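Local coordinates for hypothetical acetyltransferase (Shewanella oneidensis, PDB 1T82), which is of unknown function but adopts a dimeric hotdog fold and is probably a thioesterase or a related acyl-transferring enzyme, at residues V91-H96 / L148-P153; K130-L135 / Q144-Y149; S64-M69 / A95-L100; R17-W22 / I34-F39; D41-V46 / E108-W113. All blocks are in the same frame, centred on the assembly; numbering follows the deposited sequence.

From the N terminus, interaction 4 closes first: helix 12-25 folds back on strand 35-40 across a short span of helix. Interaction 5 then closes a long loop, pairing strand 43-47 with strand 108-112. Within that loop lies interaction 3, where helix 62-84 packs on strand 89-99. Interaction 1 opens on strand 89-99 and ends on the C-terminal strand 140-152, so it crosses interaction 5. Interaction 2, the hairpin of 127-137 with 140-152, ends on the same strand as interaction 1 and shares L148 and Y149 with it. Interactions 5, 2 and 1 join neighbouring strands of one sheet, interaction 3 sets the central helix on it, and interactions 1 and 3 both reach the second subunit.

Interaction 1 of 5, residues V91-H96 / L148-P153; sequences VLADAH and LYVSVP
An antiparallel strand pair interrupted by a beta bulge joins strand 89-99 to the C-terminal strand 140-152 in the hotdog sheet. V91 and V150 form a hydrogen-bonded pair, with V91 N to V150 O and V150 N to V91 O both 2.9 Å. One residue is then gained on the first strand: A93 N bonds to L148 O and L148 N to D94 O, the latter with an N-H...O angle of 171° and nearly along the C=O axis. L92, with CG anti to the backbone N and chi2 at 63°, sets CD1 over the centre of one Y149 ring face, 3.8 Å from the centroid, a CH-pi contact. Around the bulge, D94 OD1 lies 3.0 Å from L148 CB, a tight approach. An alanine in place of Y149 would remove the ring under L92 CD1 and the hydroxyl bonded to T70 O, and would probably loosen the packing of this strand pair against helix 62-84. L92 and Y149 touch Y66 and W74 of that helix, while D94, A95 and H96 pair with a strand of the second subunit.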
# COMPACT_ATOMS: atom_id res chain seq x y z
N VAL B 91 4.80 -13.38 -4.60
CA VAL B 91 3.67 -12.86 -3.83
C VAL B 91 4.13 -12.31 -2.49
O VAL B 91 4.90 -12.95 -1.77
CB VAL B 91 2.62 -13.97 -3.58
CG1 VAL B 91 1.40 -13.38 -2.89
CG2 VAL B 91 2.23 -14.61 -4.90
N LEU B 92 3.68 -11.11 -2.14
CA LEU B 92 4.05 -10.52 -0.86
C LEU B 92 3.22 -11.20 0.22
O LEU B 92 1.98 -11.21 0.16
CB LEU B 92 3.79 -9.01 -0.86
CG LEU B 92 4.08 -8.24 0.43
CD1 LEU B 92 5.56 -8.32 0.80
CD2 LEU B 92 3.66 -6.79 0.23
N ALA B 93 3.89 -11.77 1.22
CA ALA B 93 3.20 -12.46 2.31
C ALA B 93 2.89 -11.54 3.48
O ALA B 93 1.79 -11.56 4.02
CB ALA B 93 4.05 -13.63 2.78
N ASP B 94 3.87 -10.74 3.88
CA ASP B 94 3.67 -9.83 4.99
C ASP B 94 4.63 -8.66 4.87
O ASP B 94 5.72 -8.78 4.32
CB ASP B 94 3.88 -10.54 6.33
CG ASP B 94 5.24 -11.16 6.45
OD1 ASP B 94 5.52 -12.15 5.73
OD2 ASP B 94 6.05 -10.67 7.27
N ALA B 95 4.21 -7.52 5.39
CA ALA B 95 5.05 -6.34 5.31
C ALA B 95 4.78 -5.39 6.45
O ALA B 95 3.69 -5.37 7.03
CB ALA B 95 4.82 -5.64 3.98
N HIS B 96 5.81 -4.61 6.78
CA HIS B 96 5.73 -3.62 7.83
C HIS B 96 6.25 -2.32 7.23
O HIS B 96 7.29 -2.31 6.57
CB HIS B 96 6.59 -4.03 9.02
CG HIS B 96 6.64 -3.01 10.10
ND1 HIS B 96 5.51 -2.45 10.65
CD2 HIS B 96 7.69 -2.45 10.75
CE1 HIS B 96 5.86 -1.58 11.58
NE2 HIS B 96 7.17 -1.56 11.66
N LEU B 148 8.27 -9.62 3.26
CA LEU B 148 8.64 -11.02 3.07
C LEU B 148 7.94 -11.46 1.80
O LEU B 148 6.71 -11.51 1.75
CB LEU B 148 8.17 -11.87 4.25
CG LEU B 148 8.40 -13.38 4.09
CD1 LEU B 148 9.88 -13.66 3.92
CD2 LEU B 148 7.84 -14.12 5.30
N TYR B 149 8.71 -11.77 0.76
CA TYR B 149 8.12 -12.21 -0.50
C TYR B 149 8.30 -13.72 -0.64
O TYR B 149 9.30 -14.27 -0.20
CB TYR B 149 8.78 -11.51 -1.69
CG TYR B 149 8.54 -10.02 -1.75
CD1 TYR B 149 9.27 -9.15 -0.94
CD2 TYR B 149 7.56 -9.48 -2.58
CE1 TYR B 149 9.03 -7.78 -0.96
CE2 TYR B 149 7.32 -8.11 -2.61
CZ TYR B 149 8.05 -7.26 -1.79
OH TYR B 149 7.80 -5.91 -1.79
N VAL B 150 7.32 -14.37 -1.25
CA VAL B 150 7.38 -15.80 -1.46
C VAL B 150 7.22 -16.07 -2.94
O VAL B 150 6.26 -15.61 -3.56
CB VAL B 150 6.27 -16.53 -0.69
CG1 VAL B 150 6.33 -18.03 -0.97
CG2 VAL B 150 6.41 -16.26 0.80
N SER B 151 8.17 -16.79 -3.52
CA SER B 151 8.11 -17.11 -4.94
C SER B 151 7.84 -18.59 -5.13
O SER B 151 8.55 -19.43 -4.58
CB SER B 151 9.42 -16.74 -5.64
OG SER B 151 9.33 -17.02 -7.03
N VAL B 152 6.81 -18.91 -5.90
CA VAL B 152 6.45 -20.30 -6.16
C VAL B 152 6.71 -20.66 -7.62
O VAL B 152 6.20 -20.02 -8.54
CB VAL B 152 4.96 -20.57 -5.84
CG1 VAL B 152 4.73 -20.48 -4.34
CG2 VAL B 152 4.07 -19.57 -6.56
N PRO B 153 7.53 -21.69 -7.86
CA PRO B 153 7.87 -22.15 -9.21
C PRO B 153 6.67 -22.79 -9.91
O PRO B 153 6.52 -22.59 -11.13
CB PRO B 153 9.01 -23.13 -8.96
CG PRO B 153 8.67 -23.71 -7.63
CD PRO B 153 8.24 -22.50 -6.84

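Interaction 2 of 5, residues K130-L135 / Q144-Y149; sequences KLEVQL and QFDGLY
Strands 127-137 and 140-152 form a beta hairpin of the hotdog sheet, and Q144, L131 and V133 bury most here. L131 pairs with G147 and V133 with F145, both hydrogen-bonded antiparallel pairs; G147 N to L131 O is the straightest backbone bond, at 174°. A side chain at G147 would run into the F145 ring, so glycine lets that ring lie along the strand. V133 and F145 run alongside each other off the same face, with V133 CG2 3.7 Å from F145 CD1. L131 CD1 reaches Y149 CD1 at 4.3 Å on the same face, toward helix 62-84, where L131 touches V77 and F145 touches M69. The other face is largely polar: E132 OE2 and D146 OD1, like charges, stand 3.9 Å apart, which would probably raise the proton affinity of one of them. Q144 bends at chi2 (65°), bringing its amide back alongside Q134. There Q134 NE2 donates to a lone pair of Q144 OE1 at 2.8 Å, almost straight at 177° and within the Q134 amide plane.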
# COMPACT_ATOMS: atom_id res chain seq x y z
N LYS B 130 13.36 -12.03 2.00
CA LYS B 130 13.08 -10.91 2.89
C LYS B 130 13.84 -9.70 2.34
O LYS B 130 15.06 -9.73 2.23
CB LYS B 130 13.57 -11.22 4.31
CG LYS B 130 12.67 -10.62 5.39
CD LYS B 130 13.41 -10.35 6.69
CE LYS B 130 14.05 -11.61 7.28
NZ LYS B 130 14.74 -11.31 8.57
N LEU B 131 13.10 -8.65 1.99
CA LEU B 131 13.72 -7.45 1.45
C LEU B 131 13.42 -6.20 2.26
O LEU B 131 12.37 -6.08 2.89
CB LEU B 131 13.27 -7.21 0.01
CG LEU B 131 13.64 -8.25 -1.05
CD1 LEU B 131 13.10 -7.81 -2.40
CD2 LEU B 131 15.15 -8.39 -1.11
N GLU B 132 14.36 -5.27 2.22
CA GLU B 132 14.20 -4.00 2.91
C GLU B 132 14.18 -2.92 1.84
O GLU B 132 15.08 -2.85 1.02
CB GLU B 132 15.37 -3.76 3.85
CG GLU B 132 15.27 -2.47 4.63
CD GLU B 132 16.41 -2.32 5.61
OE1 GLU B 132 17.55 -2.07 5.16
OE2 GLU B 132 16.17 -2.47 6.83
N VAL B 133 13.14 -2.09 1.86
CA VAL B 133 13.03 -1.02 0.88
C VAL B 133 13.03 0.30 1.63
O VAL B 133 12.39 0.42 2.68
CB VAL B 133 11.72 -1.13 0.06
CG1 VAL B 133 11.67 -0.03 -0.98
CG2 VAL B 133 11.63 -2.50 -0.60
N GLN B 134 13.76 1.29 1.12
CA GLN B 134 13.80 2.60 1.76
C GLN B 134 13.37 3.67 0.78
O GLN B 134 13.68 3.59 -0.41
CB GLN B 134 15.22 2.91 2.26
CG GLN B 134 15.71 1.99 3.35
CD GLN B 134 16.99 2.49 3.97
OE1 GLN B 134 17.99 2.68 3.28
NE2 GLN B 134 16.97 2.69 5.28
N LEU B 135 12.66 4.68 1.27
CA LEU B 135 12.21 5.76 0.41
C LEU B 135 12.83 7.07 0.86
O LEU B 135 12.72 7.45 2.03
CB LEU B 135 10.67 5.85 0.44
CG LEU B 135 10.01 6.88 -0.48
CD1 LEU B 135 8.62 6.39 -0.88
CD2 LEU B 135 9.92 8.22 0.23
N GLN B 144 10.25 3.60 5.69
CA GLN B 144 10.97 2.33 5.81
C GLN B 144 10.00 1.17 5.60
O GLN B 144 8.90 1.15 6.16
CB GLN B 144 11.60 2.22 7.20
CG GLN B 144 12.58 1.08 7.36
CD GLN B 144 13.81 1.25 6.48
OE1 GLN B 144 14.58 2.20 6.64
NE2 GLN B 144 14.00 0.32 5.55
N PHE B 145 10.44 0.19 4.81
CA PHE B 145 9.61 -0.96 4.47
C PHE B 145 10.35 -2.29 4.61
O PHE B 145 11.51 -2.41 4.22
CB PHE B 145 9.11 -0.77 3.03
CG PHE B 145 8.34 -1.93 2.46
CD1 PHE B 145 8.99 -3.02 1.90
CD2 PHE B 145 6.95 -1.89 2.41
CE1 PHE B 145 8.28 -4.05 1.27
CE2 PHE B 145 6.22 -2.91 1.79
CZ PHE B 145 6.89 -3.99 1.22
N ASP B 146 9.68 -3.27 5.19
CA ASP B 146 10.24 -4.60 5.36
C ASP B 146 9.19 -5.56 4.83
O ASP B 146 8.06 -5.58 5.31
CB ASP B 146 10.54 -4.87 6.83
CG ASP B 146 11.80 -4.15 7.30
OD1 ASP B 146 12.89 -4.51 6.81
OD2 ASP B 146 11.69 -3.23 8.13
N GLY B 147 9.56 -6.33 3.81
CA GLY B 147 8.61 -7.25 3.24
C GLY B 147 9.14 -8.65 3.04
O GLY B 147 10.31 -8.86 2.72
N LEU B 148 8.27 -9.62 3.26
CA LEU B 148 8.64 -11.02 3.07
C LEU B 148 7.94 -11.46 1.80
O LEU B 148 6.71 -11.51 1.75
CB LEU B 148 8.17 -11.87 4.25
CG LEU B 148 8.40 -13.38 4.09
CD1 LEU B 148 9.88 -13.66 3.92
CD2 LEU B 148 7.84 -14.12 5.30
N TYR B 149 8.71 -11.77 0.76
CA TYR B 149 8.12 -12.21 -0.50
C TYR B 149 8.30 -13.72 -0.64
O TYR B 149 9.30 -14.27 -0.20
CB TYR B 149 8.78 -11.51 -1.69
CG TYR B 149 8.54 -10.02 -1.75
CD1 TYR B 149 9.27 -9.15 -0.94
CD2 TYR B 149 7.56 -9.48 -2.58
CE1 TYR B 149 9.03 -7.78 -0.96
CE2 TYR B 149 7.32 -8.11 -2.61
CZ TYR B 149 8.05 -7.26 -1.79
OH TYR B 149 7.80 -5.91 -1.79

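Interaction 3 of 5, residues S64-M69 / A95-L100; sequences SIYTIM and AHIRYL
I97 has CG1 anti to the backbone N (chi1 -178°) and runs on extended, so that CD1 is carried from the strand up to the helix; Y66, with CG also anti to its backbone N (chi1 176°), turns the edge of its ring to I97. This is the helix-on-sheet packing of the hotdog fold, in which the long helix 62-84 lies against the curved sheet, here on strand 89-99. I97 CD1 is the meeting point: it sits 3.8 Å from Y66 CA, near the plane of the Y66 ring at its edge, and 3.9 Å from the SE atom of selenomethionine M69. I65 crosses I97 at about a right angle, and its CG2 comes within 3.8 Å of Y99 CE2, while I65 CD1 approaches the Y99 ring in plane, at its edge. I97 CG1 lies over one face of that same ring, offset toward the rim. No hydrogen bond links the two segments. The polar ends turn elsewhere: Y66 OH bonds to Y99 OH of the second subunit, Y99 OH to Y66 OH of that subunit and also to A62 O. At the far end of the Y66 ring, its OH rests 3.8 Å from A95 CB.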
# COMPACT_ATOMS: atom_id res chain seq x y z
N SER B 64 0.14 5.33 -1.72
CA SER B 64 1.04 5.36 -2.86
C SER B 64 2.45 5.05 -2.40
O SER B 64 3.18 4.32 -3.06
CB SER B 64 1.00 6.73 -3.55
OG SER B 64 -0.28 6.96 -4.14
N ILE B 65 2.83 5.60 -1.25
CA ILE B 65 4.15 5.35 -0.69
C ILE B 65 4.32 3.83 -0.54
O ILE B 65 5.30 3.26 -1.01
CB ILE B 65 4.32 6.04 0.69
CG1 ILE B 65 4.36 7.56 0.50
CG2 ILE B 65 5.59 5.56 1.38
CD1 ILE B 65 4.46 8.34 1.79
N TYR B 66 3.36 3.19 0.11
CA TYR B 66 3.42 1.74 0.31
C TYR B 66 3.46 0.99 -1.01
O TYR B 66 4.27 0.08 -1.20
CB TYR B 66 2.20 1.25 1.10
CG TYR B 66 2.15 -0.25 1.25
CD1 TYR B 66 2.76 -0.89 2.34
CD2 TYR B 66 1.51 -1.05 0.30
CE1 TYR B 66 2.72 -2.27 2.48
CE2 TYR B 66 1.47 -2.44 0.43
CZ TYR B 66 2.07 -3.04 1.52
OH TYR B 66 2.01 -4.40 1.67
N THR B 67 2.58 1.37 -1.93
CA THR B 67 2.53 0.68 -3.21
C THR B 67 3.83 0.75 -3.99
O THR B 67 4.28 -0.26 -4.52
CB THR B 67 1.38 1.21 -4.08
OG1 THR B 67 0.13 0.95 -3.41
CG2 THR B 67 1.38 0.52 -5.43
N ILE B 68 4.44 1.92 -4.06
CA ILE B 68 5.69 2.01 -4.81
C ILE B 68 6.78 1.18 -4.13
O ILE B 68 7.59 0.56 -4.80
CB ILE B 68 6.16 3.49 -4.99
CG1 ILE B 68 7.46 3.53 -5.80
CG2 ILE B 68 6.36 4.16 -3.65
CD1 ILE B 68 7.82 4.93 -6.28
N MSE B 69 6.78 1.15 -2.80
CA MSE B 69 7.78 0.36 -2.10
C MSE B 69 7.56 -1.13 -2.31
O MSE B 69 8.51 -1.87 -2.53
CB MSE B 69 7.78 0.71 -0.60
CG MSE B 69 8.18 2.16 -0.37
SE MSE B 69 8.17 2.75 1.46
CE MSE B 69 10.03 2.48 1.90
N ALA B 95 4.21 -7.52 5.39
CA ALA B 95 5.05 -6.34 5.31
C ALA B 95 4.78 -5.39 6.45
O ALA B 95 3.69 -5.37 7.03
CB ALA B 95 4.82 -5.64 3.98
N HIS B 96 5.81 -4.61 6.78
CA HIS B 96 5.73 -3.62 7.83
C HIS B 96 6.25 -2.32 7.23
O HIS B 96 7.29 -2.31 6.57
CB HIS B 96 6.59 -4.03 9.02
CG HIS B 96 6.64 -3.01 10.10
ND1 HIS B 96 5.51 -2.45 10.65
CD2 HIS B 96 7.69 -2.45 10.75
CE1 HIS B 96 5.86 -1.58 11.58
NE2 HIS B 96 7.17 -1.56 11.66
N ILE B 97 5.53 -1.23 7.45
CA ILE B 97 5.97 0.06 6.92
C ILE B 97 5.89 1.14 7.99
O ILE B 97 4.94 1.17 8.78
CB ILE B 97 5.12 0.48 5.68
CG1 ILE B 97 5.63 1.80 5.10
CG2 ILE B 97 3.65 0.60 6.07
CD1 ILE B 97 5.06 2.15 3.73
N ARG B 98 6.90 2.00 8.02
CA ARG B 98 6.92 3.10 8.97
C ARG B 98 7.07 4.39 8.17
O ARG B 98 7.92 4.49 7.29
CB ARG B 98 8.11 2.97 9.94
CG ARG B 98 8.16 1.64 10.68
CD ARG B 98 9.24 1.64 11.75
NE ARG B 98 8.87 2.47 12.89
CZ ARG B 98 7.98 2.11 13.81
NH1 ARG B 98 7.70 2.94 14.82
NH2 ARG B 98 7.38 0.93 13.74
N TYR B 99 6.22 5.36 8.47
CA TYR B 99 6.27 6.65 7.79
C TYR B 99 6.99 7.62 8.71
O TYR B 99 6.51 7.95 9.79
CB TYR B 99 4.85 7.14 7.48
CG TYR B 99 4.06 6.20 6.60
CD1 TYR B 99 3.32 5.15 7.14
CD2 TYR B 99 4.02 6.39 5.22
CE1 TYR B 99 2.56 4.30 6.32
CE2 TYR B 99 3.28 5.55 4.39
CZ TYR B 99 2.55 4.52 4.95
OH TYR B 99 1.80 3.71 4.13
N LEU B 100 8.16 8.09 8.26
CA LEU B 100 8.99 8.99 9.05
C LEU B 100 8.76 10.47 8.81
O LEU B 100 8.74 11.27 9.75
CB LEU B 100 10.46 8.68 8.80
CG LEU B 100 10.91 7.23 9.02
CD1 LEU B 100 12.39 7.10 8.68
CD2 LEU B 100 10.64 6.81 10.45

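Interaction 4 of 5, residues R17-W22 / I34-F39; sequences RLRQTW and IAPLSF
The N-terminal helix 12-25 of this hotdog subunit lies along the first strand, 35-40, and settles on P36. Helix 17-22 and strand 35-39 run almost antiparallel, at 165°, and meet mainly through apolar and aliphatic groups, with no hydrogen bond between them. W22 and P36 meet end on, with W22 CZ3 3.7 Å from P36 CG. CG of W22 is anti to its carbonyl carbon (chi1 -74°), which, with chi2 at -23°, directs the six-membered end of the indole at the strand. CZ3 also meets I34 CG2 at 3.9 Å, while A35 CA lies at the ring edge. L18, one turn earlier, sets CD1 3.5 Å above one indole face, offset toward the rim, and its CD2 touches P36 CG at 4.0 Å. R19 crosses the proline at about a right angle with its aliphatic part; its CB is 3.7 Å from P36 CD. An alanine in place of W22 would remove the ring between L18, P36 and I34 and would probably loosen the seating of the helix on the strand. W22 continues inward to W74 and L71 of helix 62-84 and to V46 of strand 43-47, while L15 also packs on P36.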
# COMPACT_ATOMS: atom_id res chain seq x y z
N ARG B 17 11.48 -3.97 -19.49
CA ARG B 17 10.62 -5.15 -19.39
C ARG B 17 9.85 -5.10 -18.07
O ARG B 17 8.67 -5.41 -18.02
CB ARG B 17 11.47 -6.42 -19.43
CG ARG B 17 10.67 -7.71 -19.39
CD ARG B 17 10.49 -8.30 -20.78
NE ARG B 17 11.77 -8.69 -21.36
CZ ARG B 17 12.56 -9.64 -20.86
NH1 ARG B 17 13.71 -9.93 -21.46
NH2 ARG B 17 12.20 -10.31 -19.77
N LEU B 18 10.55 -4.71 -17.01
CA LEU B 18 9.93 -4.62 -15.69
C LEU B 18 8.83 -3.56 -15.71
O LEU B 18 7.71 -3.81 -15.25
CB LEU B 18 10.99 -4.27 -14.64
CG LEU B 18 10.49 -4.04 -13.21
CD1 LEU B 18 9.74 -5.27 -12.73
CD2 LEU B 18 11.66 -3.73 -12.29
N ARG B 19 9.14 -2.39 -16.25
CA ARG B 19 8.18 -1.29 -16.32
C ARG B 19 6.94 -1.70 -17.13
O ARG B 19 5.81 -1.44 -16.73
CB ARG B 19 8.87 -0.07 -16.96
CG ARG B 19 8.16 1.26 -16.76
CD ARG B 19 7.14 1.52 -17.83
NE ARG B 19 7.66 1.29 -19.18
CZ ARG B 19 8.74 1.88 -19.68
NH1 ARG B 19 9.13 1.60 -20.92
NH2 ARG B 19 9.44 2.75 -18.96
N GLN B 20 7.17 -2.35 -18.27
CA GLN B 20 6.09 -2.80 -19.14
C GLN B 20 5.23 -3.85 -18.44
O GLN B 20 4.00 -3.88 -18.60
CB GLN B 20 6.67 -3.37 -20.43
CG GLN B 20 5.64 -3.91 -21.41
CD GLN B 20 4.55 -2.92 -21.71
OE1 GLN B 20 4.82 -1.77 -22.07
NE2 GLN B 20 3.30 -3.35 -21.58
N THR B 21 5.88 -4.72 -17.67
CA THR B 21 5.17 -5.77 -16.94
C THR B 21 4.23 -5.12 -15.93
O THR B 21 3.08 -5.54 -15.79
CB THR B 21 6.16 -6.69 -16.19
OG1 THR B 21 7.01 -7.34 -17.14
CG2 THR B 21 5.40 -7.73 -15.38
N TRP B 22 4.72 -4.10 -15.24
CA TRP B 22 3.89 -3.41 -14.25
C TRP B 22 2.67 -2.74 -14.87
O TRP B 22 1.54 -3.02 -14.49
CB TRP B 22 4.69 -2.34 -13.50
CG TRP B 22 5.66 -2.84 -12.50
CD1 TRP B 22 5.64 -4.05 -11.86
CD2 TRP B 22 6.77 -2.12 -11.95
NE1 TRP B 22 6.67 -4.12 -10.94
CE2 TRP B 22 7.37 -2.94 -10.98
CE3 TRP B 22 7.30 -0.84 -12.19
CZ2 TRP B 22 8.49 -2.54 -10.24
CZ3 TRP B 22 8.41 -0.44 -11.45
CH2 TRP B 22 8.99 -1.29 -10.49
N ILE B 34 4.50 4.73 -11.84
CA ILE B 34 5.68 4.16 -11.21
C ILE B 34 6.61 3.60 -12.28
O ILE B 34 6.16 2.90 -13.19
CB ILE B 34 5.29 3.04 -10.23
CG1 ILE B 34 4.33 3.60 -9.17
CG2 ILE B 34 6.54 2.44 -9.58
CD1 ILE B 34 3.76 2.57 -8.23
N ALA B 35 7.89 3.92 -12.18
CA ALA B 35 8.84 3.44 -13.16
C ALA B 35 10.23 3.28 -12.57
O ALA B 35 10.63 4.02 -11.68
CB ALA B 35 8.90 4.38 -14.35
N PRO B 36 10.99 2.29 -13.06
CA PRO B 36 12.35 2.04 -12.58
C PRO B 36 13.29 3.17 -13.00
O PRO B 36 13.10 3.79 -14.05
CB PRO B 36 12.73 0.72 -13.25
CG PRO B 36 11.41 0.06 -13.49
CD PRO B 36 10.55 1.20 -13.95
N LEU B 37 14.29 3.44 -12.17
CA LEU B 37 15.27 4.47 -12.46
C LEU B 37 16.60 3.85 -12.87
O LEU B 37 17.23 4.28 -13.84
CB LEU B 37 15.50 5.36 -11.24
CG LEU B 37 14.42 6.38 -10.86
CD1 LEU B 37 14.78 7.05 -9.54
CD2 LEU B 37 14.29 7.41 -11.97
N SER B 38 17.02 2.82 -12.14
CA SER B 38 18.29 2.18 -12.43
C SER B 38 18.48 0.88 -11.66
O SER B 38 17.82 0.64 -10.65
CB SER B 38 19.44 3.13 -12.08
OG SER B 38 19.36 3.50 -10.71
N PHE B 39 19.39 0.05 -12.14
CA PHE B 39 19.69 -1.22 -11.49
C PHE B 39 21.16 -1.55 -11.72
O PHE B 39 21.54 -2.04 -12.78
CB PHE B 39 18.81 -2.34 -12.06
CG PHE B 39 19.09 -3.70 -11.47
CD1 PHE B 39 19.16 -3.88 -10.09
CD2 PHE B 39 19.29 -4.80 -12.30
CE1 PHE B 39 19.42 -5.14 -9.55
CE2 PHE B 39 19.55 -6.06 -11.77
CZ PHE B 39 19.61 -6.23 -10.39

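Interaction 5 of 5, residues D41-V46 / E108-W113; sequences DGELSV and EVKVRW
Strands 43-47 and 108-112, neighbours in the antiparallel hotdog sheet, pair without a break, L44 opposite V111 and V46 opposite V109 as hydrogen-bonded pairs, with W113 N to G42 O following just beyond the strands at 170°. The shortest backbone bond is V46 N to V109 O, 2.7 Å. On one face the apolar groups meet: V111 has CG1 flanked by both the backbone N and the carbonyl carbon (chi1 62°), which puts it 3.7 Å from L44 CB. On the other, R112 bends at chi3 (-66°) so that E43 CB lies over a face of its guanidinium. E43 OE2 is 3.6 Å from R112 NH2, a salt bridge by charge alone, the oxygen standing well out of the guanidinium plane. R112 NH1 gives D41 O, at the edge and in plane, a weak bond of 2.9 Å. A water spans S45 OG and E108 OE2. S45 pairs onward with L37 and S38 of strand 35-40, K110 bonds to Q134 of strand 127-137, and V46 and V109 pack against T72 of helix 62-84.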
# COMPACT_ATOMS: atom_id res chain seq x y z
N ASP B 41 25.05 -2.66 -9.45
CA ASP B 41 25.72 -3.06 -8.22
C ASP B 41 24.77 -3.65 -7.19
O ASP B 41 24.95 -3.47 -5.99
CB ASP B 41 26.44 -1.86 -7.59
CG ASP B 41 27.82 -1.65 -8.16
OD1 ASP B 41 27.94 -1.49 -9.40
OD2 ASP B 41 28.79 -1.64 -7.37
N GLY B 42 23.75 -4.36 -7.67
CA GLY B 42 22.80 -4.99 -6.77
C GLY B 42 21.76 -4.09 -6.14
O GLY B 42 21.04 -4.51 -5.24
N GLU B 43 21.66 -2.85 -6.61
CA GLU B 43 20.68 -1.92 -6.07
C GLU B 43 19.67 -1.46 -7.11
O GLU B 43 20.05 -0.99 -8.18
CB GLU B 43 21.37 -0.68 -5.47
CG GLU B 43 20.40 0.29 -4.82
CD GLU B 43 21.11 1.48 -4.19
OE1 GLU B 43 21.76 2.24 -4.93
OE2 GLU B 43 21.01 1.65 -2.96
N LEU B 44 18.39 -1.62 -6.80
CA LEU B 44 17.33 -1.20 -7.69
C LEU B 44 16.75 0.11 -7.16
O LEU B 44 16.43 0.22 -5.97
CB LEU B 44 16.22 -2.26 -7.77
CG LEU B 44 14.93 -1.83 -8.49
CD1 LEU B 44 15.24 -1.56 -9.96
CD2 LEU B 44 13.86 -2.91 -8.36
N SER B 45 16.63 1.10 -8.03
CA SER B 45 16.07 2.40 -7.66
C SER B 45 14.81 2.62 -8.49
O SER B 45 14.81 2.42 -9.71
CB SER B 45 17.09 3.52 -7.94
OG SER B 45 18.18 3.46 -7.04
N VAL B 46 13.73 3.04 -7.83
CA VAL B 46 12.44 3.27 -8.48
C VAL B 46 11.85 4.61 -8.04
O VAL B 46 12.19 5.13 -6.98
CB VAL B 46 11.45 2.13 -8.09
CG1 VAL B 46 10.07 2.39 -8.66
CG2 VAL B 46 11.99 0.79 -8.58
N GLU B 108 13.03 8.68 -4.21
CA GLU B 108 13.94 7.65 -4.69
C GLU B 108 13.68 6.46 -3.78
O GLU B 108 13.93 6.53 -2.58
CB GLU B 108 15.39 8.10 -4.60
CG GLU B 108 15.77 9.10 -5.67
CD GLU B 108 17.24 9.46 -5.62
OE1 GLU B 108 17.66 10.11 -4.64
OE2 GLU B 108 17.97 9.09 -6.56
N VAL B 109 13.15 5.39 -4.36
CA VAL B 109 12.85 4.19 -3.61
C VAL B 109 13.92 3.17 -3.97
O VAL B 109 14.07 2.79 -5.14
CB VAL B 109 11.46 3.63 -3.98
CG1 VAL B 109 11.09 2.51 -3.03
CG2 VAL B 109 10.44 4.75 -3.92
N LYS B 110 14.66 2.74 -2.96
CA LYS B 110 15.76 1.82 -3.17
C LYS B 110 15.70 0.51 -2.40
O LYS B 110 15.21 0.44 -1.28
CB LYS B 110 17.07 2.53 -2.80
CG LYS B 110 17.25 3.88 -3.48
CD LYS B 110 18.53 4.57 -2.99
CE LYS B 110 18.72 5.93 -3.65
NZ LYS B 110 19.98 6.60 -3.20
N VAL B 111 16.23 -0.54 -3.04
CA VAL B 111 16.31 -1.86 -2.43
C VAL B 111 17.62 -2.49 -2.89
O VAL B 111 17.99 -2.39 -4.06
CB VAL B 111 15.10 -2.76 -2.82
CG1 VAL B 111 15.06 -3.00 -4.32
CG2 VAL B 111 15.19 -4.09 -2.06
N ARG B 112 18.33 -3.11 -1.95
CA ARG B 112 19.59 -3.77 -2.24
C ARG B 112 19.42 -5.27 -2.05
O ARG B 112 18.87 -5.72 -1.05
CB ARG B 112 20.70 -3.25 -1.31
CG ARG B 112 22.07 -3.88 -1.57
CD ARG B 112 23.19 -3.18 -0.80
NE ARG B 112 23.41 -1.81 -1.27
CZ ARG B 112 23.91 -1.49 -2.46
NH1 ARG B 112 24.25 -2.44 -3.32
NH2 ARG B 112 24.06 -0.21 -2.79
N TRP B 113 19.90 -6.05 -3.02
CA TRP B 113 19.78 -7.49 -2.97
C TRP B 113 20.66 -8.09 -1.85
O TRP B 113 21.86 -7.83 -1.79
CB TRP B 113 20.19 -8.08 -4.32
CG TRP B 113 19.97 -9.55 -4.44
CD1 TRP B 113 20.91 -10.51 -4.68
CD2 TRP B 113 18.71 -10.24 -4.35
NE1 TRP B 113 20.33 -11.75 -4.75
CE2 TRP B 113 18.98 -11.61 -4.54
CE3 TRP B 113 17.39 -9.83 -4.12
CZ2 TRP B 113 17.97 -12.58 -4.52
CZ3 TRP B 113 16.39 -10.79 -4.10
CH2 TRP B 113 16.68 -12.16 -4.30
O HOH W 1 18.18 6.40 -6.72